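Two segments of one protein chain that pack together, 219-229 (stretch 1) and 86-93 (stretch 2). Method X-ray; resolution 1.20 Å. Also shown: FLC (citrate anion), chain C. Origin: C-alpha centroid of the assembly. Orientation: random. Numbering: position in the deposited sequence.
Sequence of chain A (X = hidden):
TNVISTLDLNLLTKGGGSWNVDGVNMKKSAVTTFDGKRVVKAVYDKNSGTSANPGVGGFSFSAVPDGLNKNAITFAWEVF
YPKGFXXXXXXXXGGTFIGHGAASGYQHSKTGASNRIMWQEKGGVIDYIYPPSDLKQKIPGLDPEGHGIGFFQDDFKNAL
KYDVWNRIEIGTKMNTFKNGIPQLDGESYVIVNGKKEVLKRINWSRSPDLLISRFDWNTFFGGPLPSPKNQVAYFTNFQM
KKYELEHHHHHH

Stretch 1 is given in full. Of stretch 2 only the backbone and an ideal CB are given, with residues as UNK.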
# COMPACT_ATOMS: atom_id res chain seq x y z
N THR A 219 -0.64 4.01 7.06
CA THR A 219 -1.88 3.32 7.39
C THR A 219 -2.76 4.25 8.22
O THR A 219 -2.31 4.92 9.16
CB THR A 219 -1.60 2.00 8.11
OG1 THR A 219 -2.87 1.35 8.35
CG2 THR A 219 -0.89 2.13 9.47
N PHE A 220 -4.02 4.34 7.81
CA PHE A 220 -5.00 5.25 8.43
C PHE A 220 -6.35 4.89 7.92
O PHE A 220 -6.47 4.24 6.85
CB PHE A 220 -4.64 6.72 8.09
CG PHE A 220 -4.58 7.00 6.60
CD1 PHE A 220 -3.35 6.90 5.94
CD2 PHE A 220 -5.74 7.37 5.88
CE1 PHE A 220 -3.30 7.14 4.57
CE2 PHE A 220 -5.66 7.61 4.52
CZ PHE A 220 -4.43 7.50 3.86
N PHE A 221 -7.41 5.34 8.62
CA PHE A 221 -8.75 5.11 8.18
C PHE A 221 -9.20 6.09 7.11
O PHE A 221 -8.88 7.26 7.14
CB PHE A 221 -9.73 5.29 9.37
CG PHE A 221 -9.86 4.01 10.21
CD1 PHE A 221 -11.07 3.31 10.17
CD2 PHE A 221 -8.80 3.53 10.98
CE1 PHE A 221 -11.21 2.11 10.87
CE2 PHE A 221 -8.92 2.32 11.67
CZ PHE A 221 -10.14 1.63 11.62
N GLY A 222 -10.00 5.56 6.16
CA GLY A 222 -10.66 6.43 5.22
C GLY A 222 -9.79 6.80 4.03
O GLY A 222 -8.81 6.18 3.69
N GLY A 223 -10.20 7.84 3.37
CA GLY A 223 -11.45 8.53 3.61
C GLY A 223 -12.66 7.84 3.01
O GLY A 223 -12.48 6.83 2.31
N PRO A 224 -13.84 8.44 3.29
CA PRO A 224 -13.90 9.63 4.17
C PRO A 224 -14.24 9.31 5.62
O PRO A 224 -14.31 10.27 6.39
CB PRO A 224 -15.04 10.45 3.53
CG PRO A 224 -16.00 9.34 3.15
CD PRO A 224 -15.17 8.16 2.77
N LEU A 225 -14.42 8.07 6.06
CA LEU A 225 -14.75 7.91 7.47
C LEU A 225 -13.57 7.52 8.34
O LEU A 225 -12.79 6.64 7.98
CB LEU A 225 -15.86 6.86 7.66
CG LEU A 225 -17.22 7.21 7.09
CD1 LEU A 225 -18.21 6.15 7.55
CD2 LEU A 225 -17.78 8.54 7.53
N PRO A 226 -13.41 8.19 9.49
CA PRO A 226 -12.27 7.91 10.36
C PRO A 226 -12.54 6.71 11.26
O PRO A 226 -13.59 6.06 11.25
CB PRO A 226 -12.19 9.22 11.19
CG PRO A 226 -13.65 9.65 11.30
CD PRO A 226 -14.28 9.27 9.97
N SER A 227 -11.58 6.36 12.10
CA SER A 227 -11.79 5.28 13.03
C SER A 227 -12.92 5.58 13.99
O SER A 227 -12.99 6.67 14.60
CB SER A 227 -10.51 5.09 13.87
OG SER A 227 -10.66 3.91 14.66
N PRO A 228 -13.87 4.66 14.15
CA PRO A 228 -15.03 4.97 15.02
C PRO A 228 -14.73 4.83 16.51
O PRO A 228 -15.59 5.23 17.33
CB PRO A 228 -16.08 3.93 14.60
CG PRO A 228 -15.38 2.92 13.80
CD PRO A 228 -14.05 3.43 13.39
N LYS A 229 -13.59 4.26 16.87
CA LYS A 229 -13.24 4.07 18.28
C LYS A 229 -11.73 4.01 18.37
O LYS A 229 -10.99 3.79 17.39
CB LYS A 229 -13.91 2.80 18.84
CG LYS A 229 -13.40 1.51 18.18
CD LYS A 229 -14.00 0.31 18.96
CE LYS A 229 -13.69 -0.98 18.18
NZ LYS A 229 -14.31 -2.20 18.83
N UNK A 86 -13.09 -2.48 14.39
CA UNK A 86 -14.13 -1.96 13.51
C UNK A 86 -13.47 -1.38 12.26
O UNK A 86 -12.78 -0.35 12.34
CB UNK A 86 -14.98 -0.90 14.22
N UNK A 87 -13.64 -2.02 11.13
CA UNK A 87 -13.05 -1.58 9.88
C UNK A 87 -13.70 -0.35 9.28
O UNK A 87 -13.17 0.17 8.27
CB UNK A 87 -13.11 -2.72 8.86
N UNK A 88 -14.80 0.11 9.86
CA UNK A 88 -15.51 1.28 9.37
C UNK A 88 -15.78 1.06 7.89
O UNK A 88 -16.32 0.01 7.54
CB UNK A 88 -14.72 2.57 9.61
N UNK A 89 -15.46 2.05 7.04
CA UNK A 89 -15.68 1.83 5.60
C UNK A 89 -14.38 1.85 4.83
O UNK A 89 -14.36 2.19 3.65
CB UNK A 89 -16.63 2.89 5.03
N UNK A 90 -13.31 1.36 5.45
CA UNK A 90 -12.05 1.09 4.79
C UNK A 90 -10.93 2.04 5.21
O UNK A 90 -11.09 2.97 6.05
CB UNK A 90 -12.24 1.16 3.27
N UNK A 91 -9.74 1.81 4.69
CA UNK A 91 -8.55 2.55 5.07
C UNK A 91 -7.38 2.02 4.29
O UNK A 91 -7.52 1.11 3.46
CB UNK A 91 -8.29 2.46 6.57
N UNK A 92 -6.22 2.58 4.58
CA UNK A 92 -5.03 2.24 3.83
C UNK A 92 -4.04 1.38 4.62
O UNK A 92 -3.91 1.54 5.83
CB UNK A 92 -4.34 3.52 3.37
N UNK A 93 -3.31 0.58 3.87
CA UNK A 93 -2.07 -0.04 4.38
C UNK A 93 -0.88 0.70 3.80
O UNK A 93 -0.31 1.58 4.43
CB UNK A 93 -2.00 -1.53 4.03
CAC FLC C . -5.24 9.20 -0.10
CA FLC C . -6.23 10.31 0.20
CB FLC C . -7.63 9.71 0.40
CBC FLC C . -8.01 9.03 -0.91
CG FLC C . -8.61 10.85 0.69
CGC FLC C . -10.06 10.41 0.91
OA1 FLC C . -5.01 8.37 0.76
OA2 FLC C . -4.72 9.20 -1.20
OB1 FLC C . -8.02 7.78 -0.91
OB2 FLC C . -8.24 9.74 -1.92
OG1 FLC C . -10.41 9.30 0.50
OG2 FLC C . -10.83 11.25 1.45
OHB FLC C . -7.60 8.83 1.51

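At position 86 the CA-to-CB bond points toward stretch 1, and the ideal CB lies 3.9 Å from Pro-228 CG and 4.2 Å from Lys-229 CE. A proline ring and a lysine chain leave room for a modest side chain, either apolar or acidic. The residue is Asp-86. Its OD2 packs 3.3 Å from Pro-228 CG, while OD1 turns back to accept a hydrogen bond from the backbone N of position 88 (2.8 Å).

The CB of position 87 points away, with nothing of stretch 1 within 5.5 Å, so many residues would do. The residue is Phe-87, whose side chain comes no nearer than 5.6 Å to stretch 1 and takes little part in the contact.

Position 88 points toward stretch 1 into a crowded site: its ideal CB is 3.8 Å from Phe-221 CE1, 3.9 Å from Pro-228 CD and 4.0 Å from Pro-226 O. The positive phi (53°) is tolerated best by glycine or asparagine, but a small apolar group would suit the surroundings. Ala-88 fills the site with its methyl group, which meets the edge of the Phe-221 ring.

At position 89 the CB points sideways, 4.4 Å from Leu-225 CD1. A long side chain with an aliphatic stem, or a medium apolar one, would suit. Arg-89 lays its CD 3.7 Å from Leu-225 CD1.

Position 90 has phi/psi of 110/177°, where a CB would jam against the preceding carbonyl oxygen; this alone calls for glycine. Gly-90 O accepts a hydrogen bond from Gly-222 N (2.8 Å), and a water links Gly-90 O to Leu-225 O.

At position 91 the antiparallel strands come close, with Phe-221 CA 4.0 Å from the CA of this residue. An ideal CB would clash with Phe-220 O at 2.6 Å, leaving space only for Gly-91.

The CB of position 92 lies on the same face of the sheet as Phe-220, 4.0 Å from its CE1, and beyond it wait Gly-222 O and the citrate. An aliphatic or aromatic group could cover the ring, but a long cationic chain could also reach the oxygens. Lys-92 does both: CB sits over the ring face, 4.1 Å from the Phe-220 centroid, and NZ donates hydrogen bonds to Gly-222 O (2.8 Å) and citrate OB1 (2.7 Å). Its backbone N donates to Phe-220 O (2.8 Å), and its O accepts from Thr-219 OG1 (2.7 Å).

Position 93 points away, its ideal CB 5.3 Å from Thr-219 OG1, so many residues would fit. His-93 brings CD2 to 4.3 Å from Thr-219 OG1.

Stretch 2 (86-93) DFARGGKH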
# COMPACT_ATOMS: atom_id res chain seq x y z
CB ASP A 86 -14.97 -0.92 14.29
CG ASP A 86 -16.17 -0.41 13.53
OD1 ASP A 86 -16.18 -0.47 12.26
OD2 ASP A 86 -17.12 0.13 14.19
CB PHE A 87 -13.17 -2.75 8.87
CG PHE A 87 -12.35 -3.99 9.22
CD1 PHE A 87 -10.97 -3.98 9.04
CD2 PHE A 87 -12.95 -5.14 9.73
CE1 PHE A 87 -10.17 -5.08 9.37
CE2 PHE A 87 -12.17 -6.25 10.06
CZ PHE A 87 -10.80 -6.23 9.90
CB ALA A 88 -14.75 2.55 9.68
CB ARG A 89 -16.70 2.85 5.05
CG ARG A 89 -18.04 2.66 5.77
CD ARG A 89 -19.19 3.51 5.22
NE ARG A 89 -19.84 2.79 4.13
CZ ARG A 89 -21.03 3.07 3.59
NH1 ARG A 89 -21.68 4.11 4.09
NH2 ARG A 89 -21.50 2.30 2.60
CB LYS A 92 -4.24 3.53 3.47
CG LYS A 92 -4.71 4.22 2.21
CD LYS A 92 -6.15 4.71 2.29
CE LYS A 92 -6.43 5.50 1.01
NZ LYS A 92 -7.90 5.88 1.01
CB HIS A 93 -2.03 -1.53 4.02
CG HIS A 93 -2.92 -2.36 4.90
ND1 HIS A 93 -2.93 -3.73 4.75
CD2 HIS A 93 -3.79 -2.04 5.88
CE1 HIS A 93 -3.79 -4.20 5.64
NE2 HIS A 93 -4.35 -3.23 6.34
O HOH W 1 -13.50 4.20 6.85
O HOH W 2 -12.98 3.63 1.76
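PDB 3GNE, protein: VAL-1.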